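Local coordinates for protein LAIR1 ecotodomain from MGD21 antibody (Homo sapiens, PDB 7JZK) that forms an immunoglobulin-like LAIR1 domain, carried as an insert in a human antibody, that binds the V2 domain of a Plasmodium RIFIN, at residues A[33-38]-A[78-83]; A[24-29]-A[61-66]. All coordinates share one frame; numbering follows the deposited sequence.

Contact 1: A[33-38]-A[78-83]; sequences QTFRLE and CIYYKS
One face of the Phe35 ring receives Tyr80 CB, 4.1 Å from the ring centroid and displaced toward the rim, as a CH-pi contact; beyond it the edge of the Tyr80 ring turns toward that face in an offset edge-to-face pair, planes at 63°. The two rings sit on antiparallel neighbours, strands 34-38 and 74-82, of one sheet of the immunoglobulin sandwich. Lys82 CB lies in plane at the Tyr80 edge. At the edge of the Tyr81 ring comes Gln33 OE1, 4.1 Å from Tyr81 CD2, its amide almost perpendicular to the ring. Phe35, Tyr80, Leu37 and Cys78 face the other sheet, and Phe35 CE2 also packs on Cys78 CB. Tyr80 CG stands between the backbone N and the carbonyl carbon (chi1 66°), and its OH reaches Pro4 O. On the other side Arg36, Ile79 and Tyr81 meet the RIFIN chain, where Tyr81 OH is hydrogen-bonded to Phe105 N of RIFIN. Arg36 lays its aliphatic stem along Ile79 CG2, then bends at chi3, sending NE to Asp47. Arg36 and Ile79 exchange two backbone bonds, the straighter being Arg36 N to Ile79 O at 2.8 Å. Farther along, Gln33 and Thr34 both face Tyr81, a classic beta bulge: Tyr81 N binds Thr34 O, while Gln33 N reaches Tyr81 O at 3.1 Å, nearly along the C=O axis.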
loop_
_atom_site.group_PDB
_atom_site.type_symbol
_atom_site.label_atom_id
_atom_site.label_comp_id
_atom_site.label_asym_id
_atom_site.label_seq_id
_atom_site.Cartn_x
_atom_site.Cartn_y
_atom_site.Cartn_z
ATOM N N GLN A 33 -12.349 -6.370 12.856
ATOM C CA GLN A 33 -12.778 -5.995 11.515
ATOM C C GLN A 33 -11.693 -6.295 10.500
ATOM O O GLN A 33 -11.941 -6.981 9.504
ATOM C CB GLN A 33 -13.128 -4.520 11.473
ATOM C CG GLN A 33 -14.054 -4.112 12.572
ATOM C CD GLN A 33 -14.511 -2.703 12.387
ATOM O OE1 GLN A 33 -14.437 -2.152 11.278
ATOM N NE2 GLN A 33 -14.968 -2.090 13.467
ATOM N N THR A 34 -10.471 -5.842 10.770
ATOM C CA THR A 34 -9.386 -6.040 9.828
ATOM C C THR A 34 -8.128 -6.464 10.573
ATOM O O THR A 34 -7.786 -5.893 11.612
ATOM C CB THR A 34 -9.085 -4.754 9.045
ATOM O OG1 THR A 34 -10.305 -4.150 8.607
ATOM C CG2 THR A 34 -8.326 -5.099 7.827
ATOM N N PHE A 35 -7.435 -7.448 10.017
ATOM C CA PHE A 35 -6.081 -7.789 10.421
ATOM C C PHE A 35 -5.110 -7.231 9.388
ATOM O O PHE A 35 -5.330 -7.397 8.184
ATOM C CB PHE A 35 -5.905 -9.299 10.494
ATOM C CG PHE A 35 -5.872 -9.822 11.871
ATOM C CD1 PHE A 35 -6.902 -10.613 12.343
ATOM C CD2 PHE A 35 -4.843 -9.480 12.717
ATOM C CE1 PHE A 35 -6.882 -11.090 13.644
ATOM C CE2 PHE A 35 -4.810 -9.941 13.999
ATOM C CZ PHE A 35 -5.830 -10.754 14.471
ATOM N N ARG A 36 -4.025 -6.605 9.847
ATOM C CA ARG A 36 -2.965 -6.107 8.976
ATOM C C ARG A 36 -1.650 -6.760 9.378
ATOM O O ARG A 36 -1.226 -6.656 10.542
ATOM C CB ARG A 36 -2.841 -4.588 9.073
ATOM C CG ARG A 36 -1.540 -3.983 8.581
ATOM C CD ARG A 36 -1.664 -2.459 8.493
ATOM N NE ARG A 36 -2.796 -2.035 7.669
ATOM C CZ ARG A 36 -3.128 -0.761 7.449
ATOM N NH1 ARG A 36 -2.417 0.225 7.995
ATOM N NH2 ARG A 36 -4.171 -0.465 6.681
ATOM N N LEU A 37 -0.996 -7.390 8.402
ATOM C CA LEU A 37 0.292 -8.042 8.574
ATOM C C LEU A 37 1.365 -7.110 8.047
ATOM O O LEU A 37 1.331 -6.737 6.867
ATOM C CB LEU A 37 0.327 -9.378 7.848
ATOM C CG LEU A 37 1.685 -10.052 7.775
ATOM C CD1 LEU A 37 2.033 -10.686 9.125
ATOM C CD2 LEU A 37 1.571 -11.123 6.706
ATOM N N GLU A 38 2.220 -6.677 8.955
ATOM C CA GLU A 38 3.238 -5.677 8.612
ATOM C C GLU A 38 4.606 -6.320 8.516
ATOM O O GLU A 38 4.833 -7.326 9.164
ATOM C CB GLU A 38 3.272 -4.593 9.680
ATOM C CG GLU A 38 2.158 -3.576 9.633
ATOM C CD GLU A 38 2.362 -2.514 10.695
ATOM O OE1 GLU A 38 1.475 -1.683 10.885
ATOM O OE2 GLU A 38 3.417 -2.527 11.326
ATOM N N CYS A 78 1.601 -8.456 13.630
ATOM C CA CYS A 78 0.178 -8.267 13.397
ATOM C C CYS A 78 -0.329 -7.025 14.104
ATOM O O CYS A 78 0.222 -6.571 15.113
ATOM C CB CYS A 78 -0.660 -9.471 13.855
ATOM S SG CYS A 78 -0.086 -11.090 13.265
ATOM N N ILE A 79 -1.382 -6.462 13.533
ATOM C CA ILE A 79 -2.118 -5.401 14.195
ATOM C C ILE A 79 -3.550 -5.513 13.705
ATOM O O ILE A 79 -3.803 -5.921 12.574
ATOM C CB ILE A 79 -1.495 -4.014 13.914
ATOM C CG1 ILE A 79 -2.176 -2.920 14.735
ATOM C CG2 ILE A 79 -1.562 -3.691 12.453
ATOM C CD1 ILE A 79 -1.554 -1.575 14.525
ATOM N N TYR A 80 -4.501 -5.210 14.565
ATOM C CA TYR A 80 -5.873 -5.366 14.136
ATOM C C TYR A 80 -6.636 -4.099 14.452
ATOM O O TYR A 80 -6.211 -3.273 15.266
ATOM C CB TYR A 80 -6.549 -6.583 14.769
ATOM C CG TYR A 80 -6.733 -6.503 16.260
ATOM C CD1 TYR A 80 -5.808 -7.080 17.115
ATOM C CD2 TYR A 80 -7.847 -5.880 16.818
ATOM C CE1 TYR A 80 -5.968 -7.025 18.459
ATOM C CE2 TYR A 80 -8.010 -5.813 18.165
ATOM C CZ TYR A 80 -7.070 -6.385 18.989
ATOM O OH TYR A 80 -7.235 -6.328 20.361
ATOM N N TYR A 81 -7.748 -3.944 13.752
ATOM C CA TYR A 81 -8.609 -2.781 13.888
ATOM C C TYR A 81 -9.941 -3.221 14.463
ATOM O O TYR A 81 -10.581 -4.116 13.921
ATOM C CB TYR A 81 -8.805 -2.081 12.531
ATOM C CG TYR A 81 -9.461 -0.706 12.625
ATOM C CD1 TYR A 81 -8.730 0.414 12.955
ATOM C CD2 TYR A 81 -10.821 -0.530 12.388
ATOM C CE1 TYR A 81 -9.340 1.670 13.062
ATOM C CE2 TYR A 81 -11.424 0.728 12.492
ATOM C CZ TYR A 81 -10.680 1.813 12.821
ATOM O OH TYR A 81 -11.276 3.045 12.897
ATOM N N LYS A 82 -10.344 -2.612 15.568
ATOM C CA LYS A 82 -11.611 -2.966 16.197
ATOM C C LYS A 82 -12.127 -1.799 17.020
ATOM O O LYS A 82 -11.347 -1.103 17.666
ATOM C CB LYS A 82 -11.382 -4.251 17.008
ATOM C CG LYS A 82 -12.566 -5.099 17.397
ATOM C CD LYS A 82 -13.044 -4.934 18.825
ATOM C CE LYS A 82 -13.196 -6.349 19.402
ATOM N NZ LYS A 82 -13.272 -6.490 20.884
ATOM N N SER A 83 -13.438 -1.574 16.952
ATOM C CA SER A 83 -14.099 -0.486 17.670
ATOM C C SER A 83 -13.425 0.866 17.405
ATOM O O SER A 83 -13.056 1.599 18.320
ATOM C CB SER A 83 -14.164 -0.806 19.164
ATOM O OG SER A 83 -14.409 -2.190 19.373
#

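Contact 2: A[24-29]-A[61-66]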
loop_
_atom_site.group_PDB
_atom_site.type_symbol
_atom_site.label_atom_id
_atom_site.label_comp_id
_atom_site.label_asym_id
_atom_site.label_seq_id
_atom_site.Cartn_x
_atom_site.Cartn_y
_atom_site.Cartn_z
ATOM N N PHE A 24 1.444 -17.148 8.174
ATOM C CA PHE A 24 1.413 -16.321 9.370
ATOM C C PHE A 24 -0.018 -16.269 9.864
ATOM O O PHE A 24 -0.923 -15.901 9.110
ATOM C CB PHE A 24 1.918 -14.906 9.068
ATOM C CG PHE A 24 3.341 -14.863 8.619
ATOM C CD1 PHE A 24 3.652 -14.822 7.279
ATOM C CD2 PHE A 24 4.366 -14.920 9.539
ATOM C CE1 PHE A 24 4.958 -14.814 6.857
ATOM C CE2 PHE A 24 5.675 -14.899 9.131
ATOM C CZ PHE A 24 5.973 -14.854 7.781
ATOM N N VAL A 25 -0.206 -16.611 11.133
ATOM C CA VAL A 25 -1.505 -16.640 11.799
ATOM C C VAL A 25 -1.527 -15.518 12.823
ATOM O O VAL A 25 -0.693 -15.479 13.741
ATOM C CB VAL A 25 -1.781 -17.997 12.468
ATOM C CG1 VAL A 25 -3.207 -18.044 13.009
ATOM C CG2 VAL A 25 -1.523 -19.147 11.490
ATOM N N CYS A 26 -2.448 -14.586 12.625
ATOM C CA CYS A 26 -2.650 -13.448 13.502
ATOM C C CYS A 26 -3.885 -13.698 14.351
ATOM O O CYS A 26 -4.957 -14.006 13.816
ATOM C CB CYS A 26 -2.823 -12.175 12.681
ATOM S SG CYS A 26 -1.366 -11.684 11.794
ATOM N N ARG A 27 -3.735 -13.593 15.665
ATOM C CA ARG A 27 -4.834 -13.853 16.585
ATOM C C ARG A 27 -5.106 -12.640 17.448
ATOM O O ARG A 27 -4.176 -12.003 17.957
ATOM C CB ARG A 27 -4.571 -15.074 17.447
ATOM C CG ARG A 27 -4.849 -16.354 16.689
ATOM C CD ARG A 27 -4.814 -17.551 17.596
ATOM N NE ARG A 27 -4.107 -18.690 17.007
ATOM C CZ ARG A 27 -2.793 -18.771 16.812
ATOM N NH1 ARG A 27 -2.276 -19.870 16.272
ATOM N NH2 ARG A 27 -1.991 -17.760 17.134
ATOM N N GLY A 28 -6.396 -12.335 17.577
ATOM C CA GLY A 28 -6.880 -11.278 18.427
ATOM C C GLY A 28 -8.213 -11.636 19.074
ATOM O O GLY A 28 -8.606 -12.814 19.177
ATOM N N PRO A 29 -8.911 -10.614 19.563
ATOM C CA PRO A 29 -10.205 -10.821 20.219
ATOM C C PRO A 29 -11.298 -11.037 19.177
ATOM O O PRO A 29 -11.059 -10.967 17.971
ATOM C CB PRO A 29 -10.414 -9.510 20.985
ATOM C CG PRO A 29 -9.728 -8.480 20.099
ATOM C CD PRO A 29 -8.526 -9.195 19.530
ATOM N N ALA A 61 -6.718 -14.612 11.565
ATOM C CA ALA A 61 -6.606 -14.349 10.143
ATOM C C ALA A 61 -5.296 -14.958 9.687
ATOM O O ALA A 61 -4.308 -14.954 10.431
ATOM C CB ALA A 61 -6.644 -12.857 9.822
ATOM N N ARG A 62 -5.288 -15.476 8.465
ATOM C CA ARG A 62 -4.149 -16.213 7.953
ATOM C C ARG A 62 -3.614 -15.526 6.702
ATOM O O ARG A 62 -4.390 -15.163 5.810
ATOM C CB ARG A 62 -4.590 -17.640 7.636
ATOM C CG ARG A 62 -5.131 -18.326 8.868
ATOM C CD ARG A 62 -5.246 -19.822 8.722
ATOM N NE ARG A 62 -4.404 -20.406 9.751
ATOM C CZ ARG A 62 -4.548 -21.619 10.252
ATOM N NH1 ARG A 62 -5.523 -22.413 9.824
ATOM N NH2 ARG A 62 -3.708 -22.031 11.195
ATOM N N PHE A 63 -2.292 -15.362 6.629
ATOM C CA PHE A 63 -1.611 -14.802 5.459
ATOM C C PHE A 63 -0.616 -15.857 5.008
ATOM O O PHE A 63 0.324 -16.165 5.745
ATOM C CB PHE A 63 -0.885 -13.492 5.789
ATOM C CG PHE A 63 -1.753 -12.454 6.458
ATOM C CD1 PHE A 63 -2.008 -12.513 7.826
ATOM C CD2 PHE A 63 -2.299 -11.409 5.730
ATOM C CE1 PHE A 63 -2.796 -11.574 8.435
ATOM C CE2 PHE A 63 -3.091 -10.463 6.350
ATOM C CZ PHE A 63 -3.333 -10.552 7.706
ATOM N N ARG A 64 -0.812 -16.423 3.821
ATOM C CA ARG A 64 -0.028 -17.582 3.422
ATOM C C ARG A 64 0.822 -17.272 2.192
ATOM O O ARG A 64 0.309 -16.787 1.182
ATOM C CB ARG A 64 -0.950 -18.758 3.125
ATOM C CG ARG A 64 -0.276 -19.822 2.276
ATOM C CD ARG A 64 -1.292 -20.820 1.703
ATOM N NE ARG A 64 -0.587 -21.737 0.818
ATOM C CZ ARG A 64 -0.167 -22.944 1.182
ATOM N NH1 ARG A 64 0.487 -23.701 0.313
ATOM N NH2 ARG A 64 -0.411 -23.402 2.410
ATOM N N ILE A 65 2.111 -17.588 2.270
ATOM C CA ILE A 65 3.015 -17.521 1.132
ATOM C C ILE A 65 3.235 -18.943 0.628
ATOM O O ILE A 65 3.767 -19.787 1.362
ATOM C CB ILE A 65 4.355 -16.858 1.508
ATOM C CG1 ILE A 65 4.158 -15.420 1.990
ATOM C CG2 ILE A 65 5.315 -16.895 0.317
ATOM C CD1 ILE A 65 5.442 -14.800 2.500
ATOM N N ASP A 66 2.833 -19.210 -0.622
ATOM C CA ASP A 66 2.940 -20.561 -1.163
ATOM C C ASP A 66 4.390 -20.962 -1.372
ATOM O O ASP A 66 4.780 -22.092 -1.067
ATOM C CB ASP A 66 2.174 -20.681 -2.479
ATOM C CG ASP A 66 0.678 -20.439 -2.319
ATOM O OD1 ASP A 66 0.057 -21.036 -1.406
ATOM O OD2 ASP A 66 0.110 -19.666 -3.126
#
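The half-cystine Cys26 of the intersheet disulfide sits here on strand 22-28, paired antiparallel with strand 58-65. Its place on the strand faces it inward, and chi1 of -67° then sets SG beside its own backbone N, where it bonds to Cys78 of the facing sheet. On the way the sulfur passes Phe63, whose CE1 lies 3.7 Å from Cys26 SG; the approach is oblique, a sulfur-aromatic contact well off the ring normal. Phe63 CG is likewise anti to its carbonyl carbon, and the edge of its ring runs past Phe24 O. Phe24, on the same inward side, presents its own ring edge to Ile65 CD1, 4.4 Å from Phe24 CE1, and its ring meets that of Phe76. This is the central pair of the four-stranded sheet of the immunoglobulin sandwich, with strands 7-11 and 52-55 at the two outer positions. Two hydrogen-bonded pairs hold it, each closed by two backbone bonds. Phe24 N gives to Phe63 O at 2.8 Å and Phe63 N returns to Phe24 O; Cys26 N runs nearly straight to Ala61 O (173° at the hydrogen), and Ala61 N answers to Cys26 O. Between them Val25 and Arg62 form a non-hydrogen-bonded pair directed to the outer side. There Val25 CG2 nestles in plane against the edge of the Arg62 guanidinium, 3.6 Å from Arg62 NE, while Val25 CG1 lies over the centre of one face of the Arg27 guanidinium. Arg62 bends at chi3 and sends NH2 to Glu11 in a salt bridge, which probably offsets the repulsion between Arg27 NH1 and Arg62 NH2, 5.7 Å apart. Near the strand end, Arg64 NE makes a very short salt bridge, 2.4 Å, with Asp66 OD1 in the guanidinium plane.

How the contacts relate
Contacts 1 and 2 are antiparallel strand pairs in the two opposed sheets of the sandwich, their centres 11 Å apart. Both are largely buried, and the interior side of each is sulfur, aromatic and aliphatic. The Cys78-Cys26 disulfide ties them covalently, while Phe35 of 33-38 is wedged against Cys26 and Ala61 CB, its CD1 3.4 Å from the latter. Their outer sides differ. Contact 1 offers aromatic, aliphatic and arginine groups to RIFIN, whereas contact 2 carries arginines paired with acids. Separately, inward-facing Phe63 of contact 2, with Ile65, packs on RIFIN. The segments alternate along the chain: strand 22-28 leads into 34-38, and strand 58-65 is followed by 74-82.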